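Local coordinates for protein SeviL (Septifer virgatus, PDB 6LF2) that binds the asialo-GM1 saccharide, and probably GM1b, as an R-type lectin, at residues Met4-Ile9 with Asp76-Thr81; Cys12-Arg17 with Trp126-Ala131; Gln43-Gln48 with Ile58-Lys63. One frame throughout, in Å; residues are numbered along the deposited sequence.

Contact 1: residues Met4-Ile9 with Asp76-Thr81; sequences MSSVTI and DIEQDT
The carboxylate of Glu78 lies against the backbone of Met4, Ser5 and Ser6, just before and at the start of strand 6-16. Glu78 CB points toward this strand end from the loop after strand 72-75, and the chain beyond it is extended: CG sits anti to the backbone N (chi1 -175°) and CD is anti again (chi2 -173°). Followed outward, Glu78 CG packs on Met4 CB at 4.0 Å, and Glu78 CD lies 3.7 Å from that same Met4 CB. At the tip the two oxygens divide: Glu78 OE1 comes beside the carbon atoms of Ser5, 3.1 Å from Ser5 C, whereas Glu78 OE2 is 3.0 Å from Ser5 O. Both atoms of the latter pair would normally be acceptors, and the amide N-H groups of Ser5 and Ser6 are poorly directed at Glu78 OE1. The side chain is buried, so the nearby carbonyl oxygen could favour a protonated carboxyl group. Ser6 OG, whose main partner is Gln48 OE1, also lies beside Glu78 OE1. Met4 carries the contact on to Gln79 and Asp80. Met4 SD rests on the backbone that follows Glu78, 3.7 Å from Gln79 C, and Met4 CE ends 4.0 Å from Asp80 CA. One water joins the two backbones, accepting from Met4 N and donating to Glu78 O at 2.6 Å. Outside the pair, Ser5 N is held by Asp51 OD2, while Thr57, Ser50 and Phe64 touch the side chain of Glu78. This is a surface contact of a beta-trefoil, in which the N-terminal lead into the first strand is laid across a loop linking two later strands, by van der Waals packing and a bridging water.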
loop_
_atom_site.group_PDB
_atom_site.type_symbol
_atom_site.label_atom_id
_atom_site.label_comp_id
_atom_site.label_asym_id
_atom_site.label_seq_id
_atom_site.Cartn_x
_atom_site.Cartn_y
_atom_site.Cartn_z
ATOM N N MET B 4 20.835 -21.918 -5.310
ATOM C CA MET B 4 20.655 -20.497 -5.041
ATOM C C MET B 4 20.053 -20.260 -3.658
ATOM O O MET B 4 19.274 -21.068 -3.141
ATOM C CB MET B 4 19.769 -19.862 -6.108
ATOM C CG MET B 4 20.494 -19.605 -7.411
ATOM S SD MET B 4 19.375 -19.134 -8.754
ATOM C CE MET B 4 20.464 -18.063 -9.700
ATOM N N SER B 5 20.433 -19.132 -3.060
ATOM C CA SER B 5 19.893 -18.690 -1.786
ATOM C C SER B 5 19.472 -17.225 -1.878
ATOM O O SER B 5 19.813 -16.496 -2.817
ATOM C CB SER B 5 20.907 -18.886 -0.646
ATOM O OG SER B 5 22.108 -18.165 -0.898
ATOM N N SER B 6 18.690 -16.823 -0.881
ATOM C CA SER B 6 18.236 -15.449 -0.736
ATOM C C SER B 6 17.952 -15.215 0.736
ATOM O O SER B 6 17.741 -16.154 1.505
ATOM C CB SER B 6 16.991 -15.157 -1.585
ATOM O OG SER B 6 15.934 -16.049 -1.273
ATOM N N VAL B 7 17.961 -13.948 1.132
ATOM C CA VAL B 7 17.756 -13.606 2.533
ATOM C C VAL B 7 16.641 -12.572 2.611
ATOM O O VAL B 7 16.650 -11.580 1.871
ATOM C CB VAL B 7 19.063 -13.120 3.203
ATOM C CG1 VAL B 7 19.652 -11.905 2.495
ATOM C CG2 VAL B 7 18.862 -12.876 4.703
ATOM N N THR B 8 15.649 -12.846 3.450
ATOM C CA THR B 8 14.504 -11.955 3.560
ATOM C C THR B 8 14.923 -10.616 4.162
ATOM O O THR B 8 15.635 -10.566 5.178
ATOM C CB THR B 8 13.405 -12.608 4.386
ATOM O OG1 THR B 8 12.888 -13.731 3.664
ATOM C CG2 THR B 8 12.277 -11.620 4.649
ATOM N N ILE B 9 14.471 -9.544 3.503
ATOM C CA ILE B 9 14.818 -8.147 3.710
ATOM C C ILE B 9 13.684 -7.479 4.471
ATOM O O ILE B 9 13.895 -6.527 5.236
ATOM C CB ILE B 9 15.041 -7.472 2.336
ATOM C CG1 ILE B 9 16.519 -7.313 2.017
ATOM C CG2 ILE B 9 14.277 -6.152 2.202
ATOM C CD1 ILE B 9 16.734 -6.654 0.686
ATOM N N ASP B 76 8.569 -23.872 -6.315
ATOM C CA ASP B 76 9.027 -24.444 -5.052
ATOM C C ASP B 76 10.509 -24.187 -4.801
ATOM O O ASP B 76 10.939 -24.200 -3.641
ATOM C CB ASP B 76 8.749 -25.949 -5.026
ATOM C CG ASP B 76 7.275 -26.267 -5.121
ATOM O OD1 ASP B 76 6.476 -25.517 -4.521
ATOM O OD2 ASP B 76 6.912 -27.259 -5.792
ATOM N N ILE B 77 11.290 -23.932 -5.851
ATOM C CA ILE B 77 12.741 -23.813 -5.762
ATOM C C ILE B 77 13.164 -22.461 -6.326
ATOM O O ILE B 77 12.603 -21.993 -7.320
ATOM C CB ILE B 77 13.440 -24.964 -6.520
ATOM C CG1 ILE B 77 13.129 -26.312 -5.860
ATOM C CG2 ILE B 77 14.955 -24.742 -6.603
ATOM C CD1 ILE B 77 11.959 -27.052 -6.481
ATOM N N GLU B 78 14.150 -21.833 -5.687
ATOM C CA GLU B 78 14.709 -20.593 -6.214
ATOM C C GLU B 78 15.539 -20.916 -7.451
ATOM O O GLU B 78 16.609 -21.524 -7.348
ATOM C CB GLU B 78 15.548 -19.896 -5.147
ATOM C CG GLU B 78 16.079 -18.533 -5.570
ATOM C CD GLU B 78 17.043 -17.937 -4.553
ATOM O OE1 GLU B 78 17.092 -18.449 -3.412
ATOM O OE2 GLU B 78 17.759 -16.967 -4.900
ATOM N N GLN B 79 15.040 -20.532 -8.622
ATOM C CA GLN B 79 15.737 -20.725 -9.886
ATOM C C GLN B 79 16.116 -19.369 -10.458
ATOM O O GLN B 79 15.700 -18.321 -9.958
ATOM C CB GLN B 79 14.867 -21.488 -10.895
ATOM C CG GLN B 79 14.362 -22.860 -10.445
ATOM C CD GLN B 79 15.447 -23.947 -10.423
ATOM O OE1 GLN B 79 16.593 -23.722 -10.831
ATOM N NE2 GLN B 79 15.080 -25.134 -9.947
ATOM N N ASP B 80 16.886 -19.389 -11.548
ATOM C CA ASP B 80 17.267 -18.120 -12.153
ATOM C C ASP B 80 16.037 -17.329 -12.586
ATOM O O ASP B 80 16.049 -16.094 -12.538
ATOM C CB ASP B 80 18.243 -18.348 -13.314
ATOM C CG ASP B 80 17.693 -19.260 -14.404
ATOM O OD1 ASP B 80 16.540 -19.740 -14.309
ATOM O OD2 ASP B 80 18.446 -19.499 -15.377
ATOM N N THR B 81 14.949 -18.016 -12.939
ATOM C CA THR B 81 13.710 -17.378 -13.363
ATOM C C THR B 81 12.890 -16.806 -12.213
ATOM O O THR B 81 11.803 -16.262 -12.458
ATOM C CB THR B 81 12.849 -18.377 -14.123
ATOM O OG1 THR B 81 12.822 -19.608 -13.391
ATOM C CG2 THR B 81 13.417 -18.617 -15.519
HETATM O O HOH W 1 18.885 -22.792 -7.473
#

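Contact 2: residues Cys12-Arg17 with Trp126-Ala131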
loop_
_atom_site.group_PDB
_atom_site.type_symbol
_atom_site.label_atom_id
_atom_site.label_comp_id
_atom_site.label_asym_id
_atom_site.label_seq_id
_atom_site.Cartn_x
_atom_site.Cartn_y
_atom_site.Cartn_z
ATOM N N CYS B 12 6.216 -7.289 2.804
ATOM C CA CYS B 12 5.641 -6.156 2.098
ATOM C C CYS B 12 4.386 -6.535 1.329
ATOM O O CYS B 12 4.193 -7.685 0.923
ATOM C CB CYS B 12 6.654 -5.529 1.135
ATOM S SG CYS B 12 7.126 -6.597 -0.234
ATOM N N TYR B 13 3.526 -5.537 1.133
ATOM C CA TYR B 13 2.483 -5.628 0.129
ATOM C C TYR B 13 3.053 -5.151 -1.201
ATOM O O TYR B 13 3.980 -4.335 -1.238
ATOM C CB TYR B 13 1.268 -4.772 0.495
ATOM C CG TYR B 13 0.544 -5.200 1.755
ATOM C CD1 TYR B 13 -0.494 -6.112 1.698
ATOM C CD2 TYR B 13 0.892 -4.670 3.002
ATOM C CE1 TYR B 13 -1.173 -6.511 2.849
ATOM C CE2 TYR B 13 0.222 -5.062 4.158
ATOM C CZ TYR B 13 -0.804 -5.976 4.073
ATOM O OH TYR B 13 -1.481 -6.386 5.199
ATOM N N ILE B 14 2.507 -5.685 -2.289
ATOM C CA ILE B 14 2.955 -5.376 -3.646
ATOM C C ILE B 14 1.725 -4.881 -4.396
ATOM O O ILE B 14 0.865 -5.666 -4.807
ATOM C CB ILE B 14 3.610 -6.585 -4.330
ATOM C CG1 ILE B 14 4.815 -7.049 -3.501
ATOM C CG2 ILE B 14 4.030 -6.229 -5.759
ATOM C CD1 ILE B 14 5.517 -8.308 -4.018
ATOM N N GLN B 15 1.612 -3.560 -4.543
ATOM C CA GLN B 15 0.377 -2.928 -4.979
ATOM C C GLN B 15 0.591 -2.165 -6.281
ATOM O O GLN B 15 1.636 -1.543 -6.485
ATOM C CB GLN B 15 -0.143 -1.989 -3.876
ATOM C CG GLN B 15 -1.479 -1.325 -4.193
ATOM C CD GLN B 15 -2.151 -0.775 -2.948
ATOM O OE1 GLN B 15 -2.444 -1.519 -2.003
ATOM N NE2 GLN B 15 -2.399 0.537 -2.944
ATOM N N ASN B 16 -0.404 -2.230 -7.163
ATOM C CA ASN B 16 -0.296 -1.643 -8.489
ATOM C C ASN B 16 -0.784 -0.202 -8.498
ATOM O O ASN B 16 -1.844 0.108 -7.952
ATOM C CB ASN B 16 -1.116 -2.462 -9.486
ATOM C CG ASN B 16 -0.672 -2.235 -10.913
ATOM O OD1 ASN B 16 -1.090 -1.274 -11.565
ATOM N ND2 ASN B 16 0.197 -3.112 -11.406
ATOM N N ARG B 17 -0.019 0.669 -9.164
ATOM C CA ARG B 17 -0.429 2.068 -9.291
ATOM C C ARG B 17 -1.733 2.223 -10.063
ATOM O O ARG B 17 -2.514 3.145 -9.787
ATOM C CB ARG B 17 0.664 2.874 -9.983
ATOM C CG ARG B 17 0.398 4.386 -9.994
ATOM C CD ARG B 17 1.627 5.103 -10.503
ATOM N NE ARG B 17 1.428 6.547 -10.600
ATOM C CZ ARG B 17 0.818 7.145 -11.618
ATOM N NH1 ARG B 17 0.338 6.423 -12.622
ATOM N NH2 ARG B 17 0.686 8.466 -11.630
ATOM N N TRP B 126 4.513 -0.701 -9.693
ATOM C CA TRP B 126 4.184 -1.253 -8.385
ATOM C C TRP B 126 4.834 -0.449 -7.271
ATOM O O TRP B 126 5.946 0.073 -7.413
ATOM C CB TRP B 126 4.647 -2.708 -8.242
ATOM C CG TRP B 126 4.163 -3.622 -9.319
ATOM C CD1 TRP B 126 4.782 -3.871 -10.516
ATOM C CD2 TRP B 126 2.982 -4.433 -9.302
ATOM N NE1 TRP B 126 4.050 -4.767 -11.245
ATOM C CE2 TRP B 126 2.942 -5.134 -10.527
ATOM C CE3 TRP B 126 1.951 -4.638 -8.369
ATOM C CZ2 TRP B 126 1.911 -6.018 -10.848
ATOM C CZ3 TRP B 126 0.929 -5.509 -8.688
ATOM C CH2 TRP B 126 0.920 -6.199 -9.919
ATOM N N ILE B 127 4.141 -0.390 -6.139
ATOM C CA ILE B 127 4.710 0.123 -4.907
ATOM C C ILE B 127 4.741 -1.037 -3.916
ATOM O O ILE B 127 3.733 -1.724 -3.716
ATOM C CB ILE B 127 3.917 1.339 -4.389
ATOM C CG1 ILE B 127 4.555 1.902 -3.111
ATOM C CG2 ILE B 127 2.442 0.993 -4.210
ATOM C CD1 ILE B 127 4.139 3.343 -2.820
ATOM N N LEU B 128 5.921 -1.301 -3.369
ATOM C CA LEU B 128 6.147 -2.408 -2.449
ATOM C C LEU B 128 6.340 -1.780 -1.078
ATOM O O LEU B 128 7.389 -1.195 -0.806
ATOM C CB LEU B 128 7.369 -3.228 -2.856
ATOM C CG LEU B 128 7.330 -3.917 -4.221
ATOM C CD1 LEU B 128 7.810 -2.980 -5.315
ATOM C CD2 LEU B 128 8.207 -5.160 -4.167
ATOM N N PHE B 129 5.316 -1.850 -0.230
ATOM C CA PHE B 129 5.367 -1.136 1.034
ATOM C C PHE B 129 5.348 -2.092 2.220
ATOM O O PHE B 129 4.769 -3.177 2.163
ATOM C CB PHE B 129 4.233 -0.097 1.155
ATOM C CG PHE B 129 2.822 -0.659 1.067
ATOM C CD1 PHE B 129 2.134 -1.016 2.225
ATOM C CD2 PHE B 129 2.151 -0.730 -0.150
ATOM C CE1 PHE B 129 0.840 -1.475 2.173
ATOM C CE2 PHE B 129 0.851 -1.193 -0.213
ATOM C CZ PHE B 129 0.185 -1.564 0.953
ATOM N N LYS B 130 6.012 -1.655 3.295
ATOM C CA LYS B 130 6.176 -2.457 4.503
ATOM C C LYS B 130 4.829 -2.900 5.056
ATOM O O LYS B 130 3.929 -2.079 5.239
ATOM C CB LYS B 130 6.917 -1.645 5.562
ATOM C CG LYS B 130 8.309 -1.216 5.157
ATOM C CD LYS B 130 8.934 -0.305 6.200
ATOM C CE LYS B 130 10.288 0.196 5.723
ATOM N NZ LYS B 130 10.218 0.765 4.344
ATOM N N ALA B 131 4.698 -4.200 5.339
ATOM C CA ALA B 131 3.444 -4.711 5.891
ATOM C C ALA B 131 3.314 -4.450 7.388
ATOM O O ALA B 131 2.190 -4.305 7.888
ATOM C CB ALA B 131 3.310 -6.212 5.625
HETATM O O HOH W 2 -0.165 -5.840 7.384
#
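Strand 12-16 and strand 126-130 form the antiparallel pair in which the first strand of the beta-trefoil meets its last, and Tyr13 with Phe129 and Gln15 with Ile127 are its hydrogen-bonded pairs. Each pair contributes two backbone bonds; that from Ile127 N to Gln15 O measures 2.8 Å and is nearly straight at hydrogen (165°). Leu128 CA and Trp126 CA add CA-H...O contacts to Tyr13 O and Gln15 O. Tyr13, Gln15, Ile127 and Phe129 share one face of the sheet. There Tyr13 CB stands over the Phe129 ring, 3.7 Å from its centroid, in a CH-pi contact displaced toward the rim. The rings themselves are near parallel (26°) but slid apart, overlapping little, with Tyr13 CD2 3.3 Å from Phe129 CE1. Gln15 OE1, bonded to Arg22, lies at the edge of the Phe129 ring, near its plane. Farther out, Ala131 CB packs on Tyr13 CE2 at 3.6 Å, and a water accepts from Tyr13 OH and donates to Ala131 O. The other face carries Ile14, Asn16, Trp126 and Leu128. In Asn16, chi1 (-159°) sets CG anti to the backbone N. Asn16 ND2 lies over one face of the Trp126 ring, 3.4 Å from Trp126 CZ2, the amide almost perpendicular to the indole. ND2 is bonded to Ser123 O, and Asn16 OD1 accepts from Glu18 N. Ile14 CG2 meets Trp126 CE3 at 3.7 Å, and Ile14 CG1 lies beside Leu128 CD2. Across the dimer interface, Gln15 bonds to Gln15 of the second subunit and Phe129 stacks on Phe129 of that subunit. Pairing of the N- and C-terminal strands in this way is characteristic of barrel closure in the beta-trefoil fold of R-type lectins.

Contact 3: residues Gln43-Gln48 with Ile58-Lys63. With NGA (2-acetamido-2-deoxy-beta-D-galactopyranose), chain D.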
loop_
_atom_site.group_PDB
_atom_site.type_symbol
_atom_site.label_atom_id
_atom_site.label_comp_id
_atom_site.label_asym_id
_atom_site.label_seq_id
_atom_site.Cartn_x
_atom_site.Cartn_y
_atom_site.Cartn_z
ATOM N N GLN B 43 -1.794 -11.333 0.955
ATOM C CA GLN B 43 -1.176 -10.289 0.151
ATOM C C GLN B 43 0.168 -9.848 0.710
ATOM O O GLN B 43 0.776 -8.919 0.168
ATOM C CB GLN B 43 -2.131 -9.080 0.047
ATOM C CG GLN B 43 -3.465 -9.430 -0.622
ATOM C CD GLN B 43 -4.563 -8.439 -0.278
ATOM O OE1 GLN B 43 -4.290 -7.327 0.181
ATOM N NE2 GLN B 43 -5.806 -8.851 -0.460
ATOM N N ILE B 44 0.653 -10.478 1.782
ATOM C CA ILE B 44 1.931 -10.123 2.387
ATOM C C ILE B 44 3.005 -11.054 1.845
ATOM O O ILE B 44 2.878 -12.284 1.949
ATOM C CB ILE B 44 1.869 -10.197 3.918
ATOM C CG1 ILE B 44 0.745 -9.279 4.421
ATOM C CG2 ILE B 44 3.211 -9.797 4.520
ATOM C CD1 ILE B 44 0.584 -9.257 5.930
ATOM N N TRP B 45 4.070 -10.466 1.296
ATOM C CA TRP B 45 5.154 -11.209 0.665
ATOM C C TRP B 45 6.460 -11.009 1.413
ATOM O O TRP B 45 6.688 -9.969 2.038
ATOM C CB TRP B 45 5.367 -10.776 -0.799
ATOM C CG TRP B 45 4.163 -10.961 -1.667
ATOM C CD1 TRP B 45 3.070 -10.143 -1.728
ATOM C CD2 TRP B 45 3.918 -12.021 -2.612
ATOM N NE1 TRP B 45 2.168 -10.626 -2.631
ATOM C CE2 TRP B 45 2.655 -11.776 -3.192
ATOM C CE3 TRP B 45 4.635 -13.155 -3.017
ATOM C CZ2 TRP B 45 2.092 -12.612 -4.158
ATOM C CZ3 TRP B 45 4.071 -13.990 -3.979
ATOM C CH2 TRP B 45 2.816 -13.714 -4.541
ATOM N N SER B 46 7.339 -12.010 1.314
ATOM C CA SER B 46 8.723 -11.863 1.745
ATOM C C SER B 46 9.537 -11.283 0.595
ATOM O O SER B 46 9.607 -11.883 -0.483
ATOM C CB SER B 46 9.318 -13.201 2.184
ATOM O OG SER B 46 8.738 -13.642 3.403
ATOM N N PHE B 47 10.134 -10.119 0.824
ATOM C CA PHE B 47 11.025 -9.482 -0.136
ATOM C C PHE B 47 12.454 -9.858 0.247
ATOM O O PHE B 47 12.877 -9.607 1.381
ATOM C CB PHE B 47 10.806 -7.969 -0.132
ATOM C CG PHE B 47 11.539 -7.250 -1.219
ATOM C CD1 PHE B 47 11.130 -7.357 -2.532
ATOM C CD2 PHE B 47 12.642 -6.469 -0.926
ATOM C CE1 PHE B 47 11.810 -6.689 -3.546
ATOM C CE2 PHE B 47 13.321 -5.801 -1.926
ATOM C CZ PHE B 47 12.896 -5.908 -3.238
ATOM N N GLN B 48 13.188 -10.482 -0.686
ATOM C CA GLN B 48 14.444 -11.154 -0.358
ATOM C C GLN B 48 15.570 -10.687 -1.275
ATOM O O GLN B 48 15.386 -10.602 -2.491
ATOM C CB GLN B 48 14.285 -12.678 -0.460
ATOM C CG GLN B 48 13.055 -13.212 0.282
ATOM C CD GLN B 48 12.769 -14.680 0.009
ATOM O OE1 GLN B 48 13.060 -15.195 -1.071
ATOM N NE2 GLN B 48 12.186 -15.360 0.988
ATOM N N ILE B 58 10.860 -12.852 -4.548
ATOM C CA ILE B 58 9.558 -12.469 -3.996
ATOM C C ILE B 58 8.850 -13.753 -3.565
ATOM O O ILE B 58 8.429 -14.549 -4.415
ATOM C CB ILE B 58 8.722 -11.691 -5.024
ATOM C CG1 ILE B 58 9.456 -10.408 -5.423
ATOM C CG2 ILE B 58 7.332 -11.373 -4.466
ATOM C CD1 ILE B 58 8.837 -9.674 -6.613
ATOM N N GLY B 59 8.713 -13.959 -2.256
ATOM C CA GLY B 59 8.311 -15.247 -1.718
ATOM C C GLY B 59 7.020 -15.214 -0.924
ATOM O O GLY B 59 6.697 -14.220 -0.273
ATOM N N ARG B 60 6.288 -16.325 -0.980
ATOM C CA ARG B 60 5.163 -16.596 -0.090
ATOM C C ARG B 60 5.038 -18.103 0.073
ATOM O O ARG B 60 5.238 -18.848 -0.887
ATOM C CB ARG B 60 3.839 -16.028 -0.626
ATOM C CG ARG B 60 3.468 -14.668 -0.065
ATOM C CD ARG B 60 2.011 -14.324 -0.349
ATOM N NE ARG B 60 1.056 -15.304 0.179
ATOM C CZ ARG B 60 0.760 -15.462 1.469
ATOM N NH1 ARG B 60 1.358 -14.728 2.394
ATOM N NH2 ARG B 60 -0.123 -16.382 1.828
ATOM N N GLU B 61 4.704 -18.547 1.288
ATOM C CA GLU B 61 4.410 -19.958 1.542
ATOM C C GLU B 61 5.556 -20.863 1.091
ATOM O O GLU B 61 5.332 -21.923 0.508
ATOM C CB GLU B 61 3.102 -20.376 0.868
ATOM C CG GLU B 61 1.849 -19.708 1.431
ATOM C CD GLU B 61 1.303 -20.430 2.662
ATOM O OE1 GLU B 61 2.052 -21.228 3.269
ATOM O OE2 GLU B 61 0.126 -20.206 3.023
ATOM N N SER B 62 6.789 -20.436 1.359
ATOM C CA SER B 62 8.010 -21.168 1.031
ATOM C C SER B 62 8.215 -21.344 -0.466
ATOM O O SER B 62 9.053 -22.167 -0.877
ATOM C CB SER B 62 8.040 -22.540 1.718
ATOM O OG SER B 62 8.077 -22.399 3.130
ATOM N N LYS B 63 7.486 -20.595 -1.295
ATOM C CA LYS B 63 7.658 -20.609 -2.741
ATOM C C LYS B 63 8.121 -19.237 -3.223
ATOM O O LYS B 63 8.178 -18.269 -2.462
ATOM C CB LYS B 63 6.361 -21.009 -3.458
ATOM C CG LYS B 63 5.711 -22.299 -2.973
ATOM C CD LYS B 63 4.497 -22.617 -3.829
ATOM C CE LYS B 63 3.611 -23.689 -3.219
ATOM N NZ LYS B 63 4.251 -25.034 -3.203
HETATM C C1 NGA D . -10.561 -13.393 -1.964
HETATM C C2 NGA D . -10.459 -14.654 -1.105
HETATM C C3 NGA D . -9.493 -14.450 0.056
HETATM C C4 NGA D . -8.171 -13.867 -0.443
HETATM C C5 NGA D . -8.406 -12.670 -1.366
HETATM C C6 NGA D . -7.101 -12.142 -1.961
HETATM C C7 NGA D . -12.296 -16.253 -0.991
HETATM C C8 NGA D . -13.449 -16.761 -0.175
HETATM N N2 NGA D . -11.772 -15.074 -0.640
HETATM O O3 NGA D . -9.228 -15.714 0.630
HETATM O O4 NGA D . -7.451 -14.866 -1.145
HETATM O O5 NGA D . -9.258 -13.061 -2.416
HETATM O O6 NGA D . -6.305 -11.527 -0.981
HETATM O O7 NGA D . -11.880 -16.913 -1.942
#
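Gln43 to Gln48 run from the glycan pocket into one strand of a beta hairpin, and Ile44, Trp45 and Ser46 carry most of the contact with Ile58, Gly59 and Arg60. At the start, Gln43 faces away from the second strand and serves the sugar: its NE2 donates to O6 of the N-acetylgalactosamine at 2.8 Å (163°). The same NE2 is bonded to Lys38 O and OE1 accepts from Arg22 NH1, which fixes the amide orientation; Asp42 and Arg29 also bind this sugar. Ile44 offers its carbonyl oxygen to Arg60, whose NH1 donates at 2.9 Å from Ile44 O, in the plane of the carbonyl and close to the plane of the guanidinium. Trp45 comes next, its indole forming a floor for the Arg60 chain. Arg60 CD stands 3.8 Å from the centroid of the Trp45 six-membered ring, squarely over the face, and Arg60 CG approaches Trp45 CE3 at 3.5 Å. The bend in Arg60 (chi3 58°) swings NE away from the extended course of the chain, and the guanidinium stands nearly perpendicular to the indole. Trp45 CE3 also meets Ile58 CG2 at 3.5 Å, while Trp45 NE1 donates to Ala23 O. Ser46 and Gly59 form a hydrogen-bonded antiparallel pair, with Ser46 N to Gly59 O at 2.8 Å and Gly59 N to Ser46 O at 2.9 Å. Phe47 follows opposite Ile58 in a non-hydrogen-bonded pair. Beyond Arg60 the chain reverses in a type I' turn to Lys63. With NE bonded to Tyr25 O as well, Arg60 is gripped through its polar end and packed along its methylenes, consistent with a second-shell role in holding the backbone that leads out of the pocket.

From the N terminus, residues 4-9 open contact 1 and residues 12-17 open contact 2 on the same strand, 6-16. The hairpin of contact 3 then closes locally, between 43-48 and 58-63, and lies nested inside the loops of both other contacts. Contact 1 closes its loop at 76-81, before contact 2 closes at 126-131, so these two cross. Strand 6-16 adjoins strand 45-50 on one side and strand 126-130 on the other: Ile9 N reaches Phe47 O, and Cys12 O reaches Trp45 N. A salt bridge from Asp76 to Lys63 joins contacts 1 and 3, while Ile14 packs on Ile58 between contacts 2 and 3.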